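PDB 1Z47: putative ABC-transporter ATP-binding protein from Alicyclobacillus acidocaldarius, which probably binds and hydrolyses ATP as the ATPase subunit of a putative sulfate ABC transporter. Local coordinates for residues I15-V20 and T55-L60; G111-R116 and D120-R125; Q151-L156 and R185-Q190. All blocks are in the same frame, centred on the assembly; numbering follows the deposited sequence.

Contact 1: residues I15-V20 and T55-L60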
ATOM      1  N   ILE B  15      24.160 -11.784 -11.215  1.00 49.18           N
ATOM      2  CA  ILE B  15      23.360 -11.595 -12.427  1.00 46.11           C
ATOM      3  C   ILE B  15      23.807 -10.389 -13.247  1.00 43.49           C
ATOM      4  O   ILE B  15      24.151  -9.341 -12.693  1.00 45.65           O
ATOM      5  CB  ILE B  15      21.849 -11.397 -12.099  1.00 44.33           C
ATOM      6  CG1 ILE B  15      21.369 -12.469 -11.112  1.00 46.69           C
ATOM      7  CG2 ILE B  15      21.035 -11.495 -13.382  1.00 38.42           C
ATOM      8  CD1 ILE B  15      19.884 -12.361 -10.761  1.00 38.95           C
ATOM      9  N   GLU B  16      23.798 -10.532 -14.567  1.00 44.88           N
ATOM     10  CA  GLU B  16      24.196  -9.415 -15.414  1.00 44.86           C
ATOM     11  C   GLU B  16      23.507  -9.408 -16.758  1.00 41.63           C
ATOM     12  O   GLU B  16      23.349 -10.443 -17.418  1.00 43.51           O
ATOM     13  CB  GLU B  16      25.723  -9.382 -15.617  1.00 51.31           C
ATOM     14  CG  GLU B  16      26.189  -8.189 -16.476  1.00 56.60           C
ATOM     15  CD  GLU B  16      27.709  -7.989 -16.484  1.00 61.91           C
ATOM     16  OE1 GLU B  16      28.171  -7.032 -17.150  1.00 64.04           O
ATOM     17  OE2 GLU B  16      28.440  -8.771 -15.832  1.00 58.74           O
ATOM     18  N   PHE B  17      23.048  -8.228 -17.150  1.00 40.04           N
ATOM     19  CA  PHE B  17      22.417  -8.079 -18.449  1.00 43.06           C
ATOM     20  C   PHE B  17      23.410  -7.296 -19.306  1.00 41.31           C
ATOM     21  O   PHE B  17      23.976  -6.306 -18.854  1.00 40.43           O
ATOM     22  CB  PHE B  17      21.088  -7.302 -18.344  1.00 49.07           C
ATOM     23  CG  PHE B  17      19.882  -8.180 -18.100  1.00 47.77           C
ATOM     24  CD1 PHE B  17      18.637  -7.833 -18.627  1.00 48.59           C
ATOM     25  CD2 PHE B  17      19.986  -9.341 -17.335  1.00 47.89           C
ATOM     26  CE1 PHE B  17      17.511  -8.629 -18.397  1.00 48.12           C
ATOM     27  CE2 PHE B  17      18.867 -10.143 -17.099  1.00 50.03           C
ATOM     28  CZ  PHE B  17      17.629  -9.787 -17.630  1.00 47.46           C
ATOM     29  N   VAL B  18      23.615  -7.751 -20.533  1.00 44.16           N
ATOM     30  CA  VAL B  18      24.535  -7.082 -21.452  1.00 46.63           C
ATOM     31  C   VAL B  18      23.760  -6.646 -22.684  1.00 43.94           C
ATOM     32  O   VAL B  18      23.419  -7.471 -23.538  1.00 47.30           O
ATOM     33  CB  VAL B  18      25.685  -8.026 -21.883  1.00 45.09           C
ATOM     34  CG1 VAL B  18      26.614  -7.307 -22.877  1.00 46.24           C
ATOM     35  CG2 VAL B  18      26.464  -8.470 -20.662  1.00 38.18           C
ATOM     36  N   GLY B  19      23.463  -5.350 -22.751  1.00 45.14           N
ATOM     37  CA  GLY B  19      22.733  -4.806 -23.883  1.00 46.96           C
ATOM     38  C   GLY B  19      21.538  -5.656 -24.260  1.00 49.81           C
ATOM     39  O   GLY B  19      21.323  -5.959 -25.433  1.00 47.78           O
ATOM     40  N   VAL B  20      20.756  -6.041 -23.254  1.00 50.38           N
ATOM     41  CA  VAL B  20      19.587  -6.873 -23.473  1.00 49.92           C
ATOM     42  C   VAL B  20      18.451  -6.056 -24.058  1.00 52.17           C
ATOM     43  O   VAL B  20      18.114  -4.973 -23.568  1.00 53.13           O
ATOM     44  CB  VAL B  20      19.133  -7.533 -22.162  1.00 51.26           C
ATOM     45  CG1 VAL B  20      17.875  -8.343 -22.406  1.00 50.18           C
ATOM     46  CG2 VAL B  20      20.263  -8.417 -21.609  1.00 50.08           C
ATOM     47  N   THR B  55       8.657  -6.713 -15.545  1.00 33.93           N
ATOM     48  CA  THR B  55       8.279  -8.129 -15.557  1.00 36.23           C
ATOM     49  C   THR B  55       9.064  -8.891 -16.634  1.00 39.63           C
ATOM     50  O   THR B  55       9.554 -10.017 -16.399  1.00 36.95           O
ATOM     51  CB  THR B  55       6.752  -8.280 -15.771  1.00 39.32           C
ATOM     52  OG1 THR B  55       6.074  -7.635 -14.685  1.00 39.62           O
ATOM     53  CG2 THR B  55       6.334  -9.748 -15.793  1.00 40.45           C
ATOM     54  N   THR B  56       9.211  -8.266 -17.797  1.00 34.28           N
ATOM     55  CA  THR B  56       9.961  -8.885 -18.890  1.00 36.80           C
ATOM     56  C   THR B  56      11.378  -9.181 -18.404  1.00 38.83           C
ATOM     57  O   THR B  56      11.903 -10.263 -18.664  1.00 38.05           O
ATOM     58  CB  THR B  56      10.005  -7.958 -20.113  1.00 38.60           C
ATOM     59  OG1 THR B  56       8.656  -7.644 -20.493  1.00 34.40           O
ATOM     60  CG2 THR B  56      10.729  -8.650 -21.305  1.00 36.54           C
ATOM     61  N   ILE B  57      11.985  -8.233 -17.681  1.00 37.65           N
ATOM     62  CA  ILE B  57      13.338  -8.420 -17.144  1.00 39.55           C
ATOM     63  C   ILE B  57      13.378  -9.640 -16.202  1.00 43.70           C
ATOM     64  O   ILE B  57      14.266 -10.500 -16.319  1.00 41.72           O
ATOM     65  CB  ILE B  57      13.822  -7.158 -16.384  1.00 40.79           C
ATOM     66  CG1 ILE B  57      14.160  -6.046 -17.404  1.00 39.93           C
ATOM     67  CG2 ILE B  57      15.021  -7.500 -15.485  1.00 33.07           C
ATOM     68  CD1 ILE B  57      14.648  -4.741 -16.771  1.00 38.75           C
ATOM     69  N   LEU B  58      12.433  -9.711 -15.259  1.00 36.25           N
ATOM     70  CA  LEU B  58      12.376 -10.851 -14.339  1.00 38.04           C
ATOM     71  C   LEU B  58      12.284 -12.149 -15.159  1.00 36.04           C
ATOM     72  O   LEU B  58      13.006 -13.116 -14.884  1.00 40.82           O
ATOM     73  CB  LEU B  58      11.151 -10.743 -13.411  1.00 37.36           C
ATOM     74  CG  LEU B  58      11.272 -11.658 -12.200  1.00 40.90           C
ATOM     75  CD1 LEU B  58      12.171 -10.997 -11.149  1.00 38.25           C
ATOM     76  CD2 LEU B  58       9.867 -11.977 -11.649  1.00 41.20           C
ATOM     77  N   ARG B  59      11.411 -12.164 -16.170  1.00 37.07           N
ATOM     78  CA  ARG B  59      11.240 -13.338 -17.029  1.00 41.22           C
ATOM     79  C   ARG B  59      12.495 -13.635 -17.881  1.00 46.21           C
ATOM     80  O   ARG B  59      12.755 -14.795 -18.210  1.00 44.05           O
ATOM     81  CB  ARG B  59      10.014 -13.165 -17.930  1.00 40.95           C
ATOM     82  CG  ARG B  59       8.699 -13.109 -17.143  1.00 43.93           C
ATOM     83  CD  ARG B  59       7.533 -12.701 -18.023  1.00 46.38           C
ATOM     84  NE  ARG B  59       7.374 -13.625 -19.138  1.00 54.66           N
ATOM     85  CZ  ARG B  59       7.046 -14.909 -19.007  1.00 56.86           C
ATOM     86  NH1 ARG B  59       6.934 -15.678 -20.086  1.00 54.82           N
ATOM     87  NH2 ARG B  59       6.818 -15.418 -17.798  1.00 56.00           N
ATOM     88  N   LEU B  60      13.265 -12.600 -18.223  1.00 43.72           N
ATOM     89  CA  LEU B  60      14.504 -12.786 -18.998  1.00 48.47           C
ATOM     90  C   LEU B  60      15.550 -13.475 -18.120  1.00 48.61           C
ATOM     91  O   LEU B  60      16.405 -14.201 -18.625  1.00 48.98           O
ATOM     92  CB  LEU B  60      15.096 -11.448 -19.463  1.00 48.85           C
ATOM     93  CG  LEU B  60      14.936 -10.893 -20.884  1.00 51.90           C
ATOM     94  CD1 LEU B  60      15.062 -12.017 -21.906  1.00 55.01           C
ATOM     95  CD2 LEU B  60      13.620 -10.197 -21.034  1.00 52.77           C
TER

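Contact 2: residues G111-R116 and D120-R125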
ATOM      1  N   GLY B 111      11.498 -30.357  -5.535  1.00 68.95           N
ATOM      2  CA  GLY B 111      12.751 -29.958  -6.164  1.00 68.62           C
ATOM      3  C   GLY B 111      13.935 -30.886  -5.940  1.00 70.01           C
ATOM      4  O   GLY B 111      14.649 -31.233  -6.880  1.00 69.60           O
ATOM      5  N   LEU B 112      14.159 -31.273  -4.690  1.00 68.89           N
ATOM      6  CA  LEU B 112      15.253 -32.174  -4.349  1.00 69.96           C
ATOM      7  C   LEU B 112      15.022 -33.502  -5.058  1.00 71.12           C
ATOM      8  O   LEU B 112      15.965 -34.241  -5.379  1.00 70.36           O
ATOM      9  CB  LEU B 112      15.270 -32.415  -2.848  1.00 68.98           C
ATOM     10  CG  LEU B 112      15.503 -31.203  -1.960  1.00 71.05           C
ATOM     11  CD1 LEU B 112      15.062 -31.538  -0.544  1.00 70.69           C
ATOM     12  CD2 LEU B 112      16.976 -30.800  -2.016  1.00 69.86           C
ATOM     13  N   ARG B 113      13.747 -33.788  -5.288  1.00 70.68           N
ATOM     14  CA  ARG B 113      13.308 -35.011  -5.940  1.00 72.53           C
ATOM     15  C   ARG B 113      13.917 -35.195  -7.319  1.00 70.97           C
ATOM     16  O   ARG B 113      13.971 -36.314  -7.821  1.00 73.82           O
ATOM     17  CB  ARG B 113      11.776 -35.014  -6.042  1.00 74.38           C
ATOM     18  CG  ARG B 113      11.155 -36.269  -6.633  1.00 77.69           C
ATOM     19  CD  ARG B 113      11.452 -37.499  -5.789  1.00 81.79           C
ATOM     20  NE  ARG B 113      10.519 -38.596  -6.053  1.00 84.88           N
ATOM     21  CZ  ARG B 113      10.296 -39.128  -7.253  1.00 85.94           C
ATOM     22  NH1 ARG B 113      10.939 -38.669  -8.320  1.00 86.79           N
ATOM     23  NH2 ARG B 113       9.426 -40.120  -7.389  1.00 87.46           N
ATOM     24  N   GLU B 114      14.390 -34.119  -7.939  1.00 68.83           N
ATOM     25  CA  GLU B 114      14.965 -34.263  -9.267  1.00 66.27           C
ATOM     26  C   GLU B 114      16.480 -34.160  -9.337  1.00 64.29           C
ATOM     27  O   GLU B 114      17.066 -34.414 -10.380  1.00 64.39           O
ATOM     28  CB  GLU B 114      14.341 -33.263 -10.235  1.00 71.47           C
ATOM     29  CG  GLU B 114      14.727 -33.536 -11.682  1.00 78.09           C
ATOM     30  CD  GLU B 114      14.105 -32.560 -12.659  1.00 81.78           C
ATOM     31  OE1 GLU B 114      14.350 -31.339 -12.513  1.00 82.58           O
ATOM     32  OE2 GLU B 114      13.378 -33.018 -13.575  1.00 82.02           O
ATOM     33  N   LYS B 115      17.123 -33.791  -8.237  1.00 62.77           N
ATOM     34  CA  LYS B 115      18.578 -33.700  -8.236  1.00 63.05           C
ATOM     35  C   LYS B 115      19.195 -35.071  -7.928  1.00 61.55           C
ATOM     36  O   LYS B 115      20.393 -35.181  -7.644  1.00 63.25           O
ATOM     37  CB  LYS B 115      19.052 -32.671  -7.208  1.00 63.13           C
ATOM     38  CG  LYS B 115      18.357 -31.327  -7.322  1.00 65.61           C
ATOM     39  CD  LYS B 115      19.258 -30.190  -6.859  1.00 68.08           C
ATOM     40  CE  LYS B 115      20.373 -29.934  -7.876  1.00 69.80           C
ATOM     41  NZ  LYS B 115      21.107 -28.665  -7.623  1.00 69.32           N
ATOM     42  N   ARG B 116      18.363 -36.108  -8.002  1.00 58.22           N
ATOM     43  CA  ARG B 116      18.773 -37.484  -7.730  1.00 55.97           C
ATOM     44  C   ARG B 116      19.325 -37.667  -6.313  1.00 53.46           C
ATOM     45  O   ARG B 116      20.042 -38.627  -6.033  1.00 48.22           O
ATOM     46  CB  ARG B 116      19.794 -37.953  -8.775  1.00 60.93           C
ATOM     47  CG  ARG B 116      19.189 -38.048 -10.166  1.00 66.10           C
ATOM     48  CD  ARG B 116      20.053 -38.813 -11.143  1.00 71.33           C
ATOM     49  NE  ARG B 116      19.315 -39.049 -12.382  1.00 80.42           N
ATOM     50  CZ  ARG B 116      19.706 -39.870 -13.352  1.00 84.15           C
ATOM     51  NH1 ARG B 116      20.842 -40.549 -13.241  1.00 86.75           N
ATOM     52  NH2 ARG B 116      18.951 -40.017 -14.434  1.00 86.19           N
ATOM     53  N   ASP B 120      17.460 -40.456   2.218  1.00 37.66           N
ATOM     54  CA  ASP B 120      17.814 -39.892   3.518  1.00 38.31           C
ATOM     55  C   ASP B 120      18.151 -38.415   3.521  1.00 37.33           C
ATOM     56  O   ASP B 120      17.717 -37.671   4.419  1.00 32.99           O
ATOM     57  CB  ASP B 120      18.994 -40.648   4.138  1.00 42.17           C
ATOM     58  CG  ASP B 120      18.565 -41.929   4.797  1.00 52.92           C
ATOM     59  OD1 ASP B 120      17.585 -42.535   4.305  1.00 51.90           O
ATOM     60  OD2 ASP B 120      19.204 -42.331   5.794  1.00 49.84           O
ATOM     61  N   GLU B 121      18.953 -38.010   2.540  1.00 36.08           N
ATOM     62  CA  GLU B 121      19.385 -36.622   2.423  1.00 34.94           C
ATOM     63  C   GLU B 121      18.228 -35.715   1.944  1.00 32.29           C
ATOM     64  O   GLU B 121      18.117 -34.579   2.369  1.00 29.28           O
ATOM     65  CB  GLU B 121      20.600 -36.537   1.483  1.00 35.87           C
ATOM     66  CG  GLU B 121      21.919 -37.021   2.158  1.00 35.66           C
ATOM     67  CD  GLU B 121      22.062 -38.539   2.218  1.00 38.67           C
ATOM     68  OE1 GLU B 121      22.945 -39.031   2.972  1.00 36.97           O
ATOM     69  OE2 GLU B 121      21.315 -39.254   1.507  1.00 32.47           O
ATOM     70  N   MET B 122      17.371 -36.221   1.064  1.00 36.85           N
ATOM     71  CA  MET B 122      16.230 -35.415   0.619  1.00 36.64           C
ATOM     72  C   MET B 122      15.386 -35.075   1.835  1.00 36.94           C
ATOM     73  O   MET B 122      14.970 -33.928   2.037  1.00 37.99           O
ATOM     74  CB  MET B 122      15.407 -36.205  -0.381  1.00 44.25           C
ATOM     75  CG  MET B 122      14.124 -35.531  -0.798  1.00 44.94           C
ATOM     76  SD  MET B 122      13.230 -36.673  -1.796  1.00 57.09           S
ATOM     77  CE  MET B 122      14.501 -37.076  -3.146  1.00 33.15           C
ATOM     78  N   ASP B 123      15.153 -36.084   2.664  1.00 39.24           N
ATOM     79  CA  ASP B 123      14.369 -35.951   3.884  1.00 38.74           C
ATOM     80  C   ASP B 123      14.883 -34.949   4.874  1.00 38.37           C
ATOM     81  O   ASP B 123      14.116 -34.166   5.430  1.00 37.19           O
ATOM     82  CB  ASP B 123      14.271 -37.289   4.600  1.00 46.29           C
ATOM     83  CG  ASP B 123      13.001 -38.006   4.283  1.00 53.76           C
ATOM     84  OD1 ASP B 123      12.987 -38.816   3.320  1.00 54.30           O
ATOM     85  OD2 ASP B 123      12.012 -37.736   5.001  1.00 59.66           O
ATOM     86  N   ALA B 124      16.185 -34.989   5.135  1.00 37.15           N
ATOM     87  CA  ALA B 124      16.797 -34.053   6.064  1.00 32.99           C
ATOM     88  C   ALA B 124      16.713 -32.616   5.534  1.00 33.08           C
ATOM     89  O   ALA B 124      16.541 -31.669   6.308  1.00 33.38           O
ATOM     90  CB  ALA B 124      18.296 -34.440   6.319  1.00 35.52           C
ATOM     91  N   ARG B 125      16.842 -32.469   4.219  1.00 34.56           N
ATOM     92  CA  ARG B 125      16.796 -31.156   3.559  1.00 37.34           C
ATOM     93  C   ARG B 125      15.391 -30.582   3.769  1.00 37.88           C
ATOM     94  O   ARG B 125      15.217 -29.416   4.141  1.00 36.64           O
ATOM     95  CB  ARG B 125      17.035 -31.342   2.059  1.00 43.31           C
ATOM     96  CG  ARG B 125      17.929 -30.331   1.329  1.00 53.09           C
ATOM     97  CD  ARG B 125      17.365 -28.929   1.188  1.00 49.80           C
ATOM     98  NE  ARG B 125      17.978 -27.990   2.130  1.00 54.17           N
ATOM     99  CZ  ARG B 125      18.265 -26.718   1.851  1.00 50.29           C
ATOM    100  NH1 ARG B 125      18.002 -26.217   0.651  1.00 54.50           N
ATOM    101  NH2 ARG B 125      18.802 -25.938   2.780  1.00 42.19           N
TER

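Contact 3: residues Q151-L156 and R185-Q190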
ATOM      1  N   GLN B 151       0.413 -20.726   2.777  1.00 36.03           N
ATOM      2  CA  GLN B 151       0.652 -21.294   1.452  1.00 35.24           C
ATOM      3  C   GLN B 151       1.842 -20.640   0.751  1.00 35.82           C
ATOM      4  O   GLN B 151       2.536 -21.292  -0.035  1.00 34.17           O
ATOM      5  CB  GLN B 151      -0.594 -21.175   0.563  1.00 40.49           C
ATOM      6  CG  GLN B 151      -1.669 -22.219   0.898  1.00 44.20           C
ATOM      7  CD  GLN B 151      -2.876 -22.153  -0.032  1.00 51.59           C
ATOM      8  OE1 GLN B 151      -3.967 -21.779   0.390  1.00 51.33           O
ATOM      9  NE2 GLN B 151      -2.681 -22.520  -1.303  1.00 46.39           N
ATOM     10  N   GLN B 152       2.061 -19.351   1.013  1.00 37.19           N
ATOM     11  CA  GLN B 152       3.208 -18.634   0.422  1.00 37.70           C
ATOM     12  C   GLN B 152       4.495 -19.128   1.087  1.00 37.28           C
ATOM     13  O   GLN B 152       5.533 -19.223   0.444  1.00 38.95           O
ATOM     14  CB  GLN B 152       3.088 -17.119   0.632  1.00 36.78           C
ATOM     15  CG  GLN B 152       1.979 -16.458  -0.162  1.00 39.16           C
ATOM     16  CD  GLN B 152       2.043 -16.808  -1.635  1.00 42.95           C
ATOM     17  OE1 GLN B 152       3.116 -16.795  -2.243  1.00 49.85           O
ATOM     18  NE2 GLN B 152       0.886 -17.127  -2.218  1.00 42.21           N
ATOM     19  N   ARG B 153       4.443 -19.426   2.382  1.00 37.86           N
ATOM     20  CA  ARG B 153       5.649 -19.932   3.023  1.00 39.42           C
ATOM     21  C   ARG B 153       6.019 -21.279   2.390  1.00 39.50           C
ATOM     22  O   ARG B 153       7.201 -21.587   2.187  1.00 41.00           O
ATOM     23  CB  ARG B 153       5.460 -20.086   4.539  1.00 41.85           C
ATOM     24  CG  ARG B 153       5.111 -18.780   5.252  1.00 39.59           C
ATOM     25  CD  ARG B 153       5.662 -18.711   6.685  1.00 43.82           C
ATOM     26  NE  ARG B 153       5.143 -19.745   7.585  1.00 45.68           N
ATOM     27  CZ  ARG B 153       3.974 -19.707   8.219  1.00 49.39           C
ATOM     28  NH1 ARG B 153       3.628 -20.715   9.013  1.00 54.52           N
ATOM     29  NH2 ARG B 153       3.151 -18.673   8.085  1.00 48.75           N
ATOM     30  N   VAL B 154       5.017 -22.076   2.042  1.00 35.96           N
ATOM     31  CA  VAL B 154       5.281 -23.381   1.441  1.00 33.62           C
ATOM     32  C   VAL B 154       5.876 -23.221   0.040  1.00 35.78           C
ATOM     33  O   VAL B 154       6.782 -23.950  -0.344  1.00 32.38           O
ATOM     34  CB  VAL B 154       3.984 -24.265   1.379  1.00 32.36           C
ATOM     35  CG1 VAL B 154       4.280 -25.598   0.701  1.00 38.96           C
ATOM     36  CG2 VAL B 154       3.451 -24.524   2.792  1.00 31.16           C
ATOM     37  N   ALA B 155       5.378 -22.248  -0.715  1.00 34.94           N
ATOM     38  CA  ALA B 155       5.873 -22.000  -2.065  1.00 35.46           C
ATOM     39  C   ALA B 155       7.345 -21.572  -2.011  1.00 33.61           C
ATOM     40  O   ALA B 155       8.163 -21.988  -2.836  1.00 40.35           O
ATOM     41  CB  ALA B 155       5.000 -20.899  -2.755  1.00 40.13           C
ATOM     42  N   LEU B 156       7.693 -20.740  -1.041  1.00 35.13           N
ATOM     43  CA  LEU B 156       9.083 -20.312  -0.913  1.00 36.41           C
ATOM     44  C   LEU B 156       9.953 -21.522  -0.528  1.00 39.99           C
ATOM     45  O   LEU B 156      11.099 -21.643  -0.985  1.00 37.92           O
ATOM     46  CB  LEU B 156       9.218 -19.193   0.132  1.00 36.98           C
ATOM     47  CG  LEU B 156      10.627 -18.654   0.429  1.00 41.03           C
ATOM     48  CD1 LEU B 156      11.294 -18.163  -0.858  1.00 40.17           C
ATOM     49  CD2 LEU B 156      10.533 -17.511   1.442  1.00 39.75           C
ATOM     50  N   ARG B 185       6.341  -9.805   3.376  1.00 41.84           N
ATOM     51  CA  ARG B 185       7.586  -9.216   2.894  1.00 42.01           C
ATOM     52  C   ARG B 185       8.647  -9.237   3.986  1.00 39.74           C
ATOM     53  O   ARG B 185       9.817  -9.398   3.689  1.00 38.62           O
ATOM     54  CB  ARG B 185       7.373  -7.784   2.405  1.00 45.62           C
ATOM     55  CG  ARG B 185       6.985  -6.821   3.482  1.00 46.06           C
ATOM     56  CD  ARG B 185       7.049  -5.383   2.964  1.00 55.48           C
ATOM     57  NE  ARG B 185       6.152  -4.491   3.694  1.00 62.70           N
ATOM     58  CZ  ARG B 185       6.061  -4.413   5.022  1.00 68.78           C
ATOM     59  NH1 ARG B 185       6.815  -5.179   5.804  1.00 65.43           N
ATOM     60  NH2 ARG B 185       5.199  -3.565   5.574  1.00 73.99           N
ATOM     61  N   THR B 186       8.245  -9.085   5.245  1.00 38.73           N
ATOM     62  CA  THR B 186       9.212  -9.111   6.336  1.00 41.13           C
ATOM     63  C   THR B 186       9.781 -10.525   6.469  1.00 41.10           C
ATOM     64  O   THR B 186      10.955 -10.711   6.788  1.00 37.58           O
ATOM     65  CB  THR B 186       8.561  -8.667   7.674  1.00 44.76           C
ATOM     66  OG1 THR B 186       8.281  -7.264   7.612  1.00 47.85           O
ATOM     67  CG2 THR B 186       9.490  -8.922   8.845  1.00 48.57           C
ATOM     68  N   PHE B 187       8.951 -11.517   6.182  1.00 40.44           N
ATOM     69  CA  PHE B 187       9.381 -12.903   6.267  1.00 39.22           C
ATOM     70  C   PHE B 187      10.347 -13.246   5.140  1.00 39.67           C
ATOM     71  O   PHE B 187      11.407 -13.855   5.378  1.00 35.63           O
ATOM     72  CB  PHE B 187       8.164 -13.820   6.203  1.00 38.87           C
ATOM     73  CG  PHE B 187       8.510 -15.265   6.176  1.00 42.16           C
ATOM     74  CD1 PHE B 187       9.200 -15.839   7.227  1.00 42.95           C
ATOM     75  CD2 PHE B 187       8.134 -16.055   5.103  1.00 41.77           C
ATOM     76  CE1 PHE B 187       9.519 -17.187   7.206  1.00 48.59           C
ATOM     77  CE2 PHE B 187       8.445 -17.391   5.072  1.00 44.93           C
ATOM     78  CZ  PHE B 187       9.135 -17.962   6.128  1.00 47.62           C
ATOM     79  N   VAL B 188       9.979 -12.859   3.919  1.00 34.40           N
ATOM     80  CA  VAL B 188      10.805 -13.119   2.748  1.00 38.31           C
ATOM     81  C   VAL B 188      12.180 -12.490   2.965  1.00 35.80           C
ATOM     82  O   VAL B 188      13.204 -13.079   2.608  1.00 36.74           O
ATOM     83  CB  VAL B 188      10.169 -12.528   1.455  1.00 39.37           C
ATOM     84  CG1 VAL B 188      11.213 -12.466   0.342  1.00 33.93           C
ATOM     85  CG2 VAL B 188       8.972 -13.384   1.000  1.00 38.93           C
ATOM     86  N   ARG B 189      12.200 -11.297   3.549  1.00 34.68           N
ATOM     87  CA  ARG B 189      13.474 -10.625   3.816  1.00 37.10           C
ATOM     88  C   ARG B 189      14.289 -11.427   4.837  1.00 38.00           C
ATOM     89  O   ARG B 189      15.465 -11.688   4.625  1.00 38.99           O
ATOM     90  CB  ARG B 189      13.255  -9.191   4.339  1.00 38.06           C
ATOM     91  CG  ARG B 189      14.559  -8.389   4.571  1.00 40.38           C
ATOM     92  CD  ARG B 189      15.306  -7.989   3.282  1.00 43.11           C
ATOM     93  NE  ARG B 189      16.761  -8.041   3.492  1.00 47.25           N
ATOM     94  CZ  ARG B 189      17.674  -7.305   2.865  1.00 45.23           C
ATOM     95  NH1 ARG B 189      17.330  -6.407   1.956  1.00 47.23           N
ATOM     96  NH2 ARG B 189      18.956  -7.483   3.143  1.00 45.43           N
ATOM     97  N   GLN B 190      13.667 -11.833   5.938  1.00 42.50           N
ATOM     98  CA  GLN B 190      14.398 -12.607   6.949  1.00 46.22           C
ATOM     99  C   GLN B 190      14.938 -13.911   6.342  1.00 43.78           C
ATOM    100  O   GLN B 190      16.079 -14.319   6.602  1.00 43.82           O
ATOM    101  CB  GLN B 190      13.497 -12.905   8.163  1.00 49.46           C
ATOM    102  CG  GLN B 190      14.043 -13.994   9.075  1.00 61.49           C
ATOM    103  CD  GLN B 190      13.169 -14.250  10.290  1.00 68.35           C
ATOM    104  OE1 GLN B 190      13.185 -13.478  11.254  1.00 73.02           O
ATOM    105  NE2 GLN B 190      12.395 -15.339  10.250  1.00 67.13           N
TER

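Contact 1: residues I15-V20 and T55-L60
Leu60 N donates to Thr56 O at 2.7 Å, an ordinary bond of helix 54-62, on whose face Leu60 turns toward Phe17. The contact joins two elements of the ABC ATPase core: helix 54-62, whose first turn carries the end of what is probably the Walker A P-loop, and strand 15-22 of the antiparallel sheet. The side chains that meet across the contact are all apolar. Phe17 does most of the reaching. With CG anti to its carbonyl carbon (chi1 -90°), the ring extends from the strand toward the helix, and Phe17 CZ lies 3.5 Å from Leu60 CB, the two side chains meeting nearly at a right angle. Phe17 CE1 touches the branch methyl CG2 of Ile57 at 4.0 Å. The Phe17 ring also stacks with Phe36 of the neighbouring strand 34-38, which Ile57 touches too, making a small aromatic and aliphatic cluster. The strand then turns a corner through a G1 beta bulge, in which Gly19 and Val20 both face Val34. Gly19 has positive phi, which suits glycine, and beyond it Val20 points back toward the helix, its CG1 4.2 Å from Leu60 CG. At the rim of the Phe17 ring, near its plane, sits Ile57 O, 3.7 Å from Phe17 CZ.

Contact 2: residues G111-R116 and D120-R125
Leu112 and Met122 bring the two backbones closest, with their CA atoms 6.0 Å apart, where the loop between helices 104-109 and 119-132 folds back on the second helix. This is the turn into helix 119-132, in what corresponds to the helical subdomain of ABC ATPases. Through 111-113 the chain coils like a helix, though the bonds that follow, Glu114 N to Gly111 O and Lys115 N to Leu112 O, reach back three residues and hold the loop in tight turns. Segment 120-125 is regular helix.

Across this short span Leu112 is the central side chain. Its CG stands anti to the carbonyl carbon (chi1 -62°), sending the side chain toward the helix, with Leu112 CD1 3.3 Å from Arg125 CB, a close approach, and Leu112 CD2 alongside the stem, 3.5 Å from Arg125 CG. The leucine thus crosses the aliphatic part of the arginine at about a right angle. The guanidinium leads away from the loop, NH2 in a salt bridge with Glu128 and NH1 hydrogen-bonded to Ala161 O, while Leu112 itself also touches Ala161. An alanine in place of Leu112 would probably open a gap beside Arg125 CB and CG, leaving the stem held mainly through its guanidinium.

Met122 meets the leucine nearer its base. Met122 CG lies 3.9 Å from Leu112 CB, and a bend at chi3 (-56°) swings the terminal methyl over the loop backbone, where Met122 CE rests 3.7 Å from Arg113 CA.

Contact 3: residues Q151-L156 and R185-Q190
This is a helix-helix contact, partly buried and apolar in character, between two consecutive helices of the ABC ATPase: 148-160, which begins in the LSGGQ signature sequence, and 178-195. Segments 151-156 and 185-190 run in nearly the same direction, their axes 24° apart and no closer than 11.4 Å. At that spacing the backbones stay well apart, and side chains bridge the interval.

Phe187 makes the largest single contribution. Its CG lies anti to the backbone N (chi1 176°), which sends the ring out from helix 178-195 toward helix 148-160. The methylene stem of Arg153 passes over one face of that ring in a CH-pi contact: Arg153 CD stands 3.8 Å from the ring centroid, 27° off the normal and displaced toward the rim, with Phe187 CE2 its nearest atom at 3.5 Å. Arg153 CG follows at 3.6 Å from Phe187 CE2. Bends at chi2 and chi3 carry the guanidinium to nearly perpendicular to the ring rather than stacked on it. Its charge is not used on the phenylalanine: NE donates to Met133 O and NH1 to Arg134 O, bonds that would tend to fix the direction of the group. Met133 touches Phe187 as well.

Deeper in, Leu156 CD2 touches both Phe187 and Val188, 4.2 Å from Phe187 CE2 and 4.4 Å from Val188 CG2. Both Leu156 and Val188 also rest on Phe169 of strand 166-170, the strand linking the two helices in sequence. The whole is part of the alternating alpha/beta arrangement of the P-loop NTPase fold, with neighbouring, nearly parallel helices packed on the strand that carries the Walker B sequence.

How the contacts relate
The three contacts share no helix or strand, yet all lie in the ATPase part of the chain and grade from interior to periphery. Contact 1 is wholly buried and joined by an aromatic ring and aliphatic groups; contact 3 is partly buried, adding an arginine stem; contact 2 lies farthest out, its centre about 34 Å from the centre of the chain against 17 Å for the others, and mixes buried with exposed residues. Strand 166-170 relates contacts 1 and 3: Leu58 touches Leu168 and Asp170, whereas Leu156 touches the alternating Leu167 and Phe169. Helices 119-132 and 148-160 follow each other in the chain, while contacts 2 and 3 stay about 8 Å apart between nearest atoms.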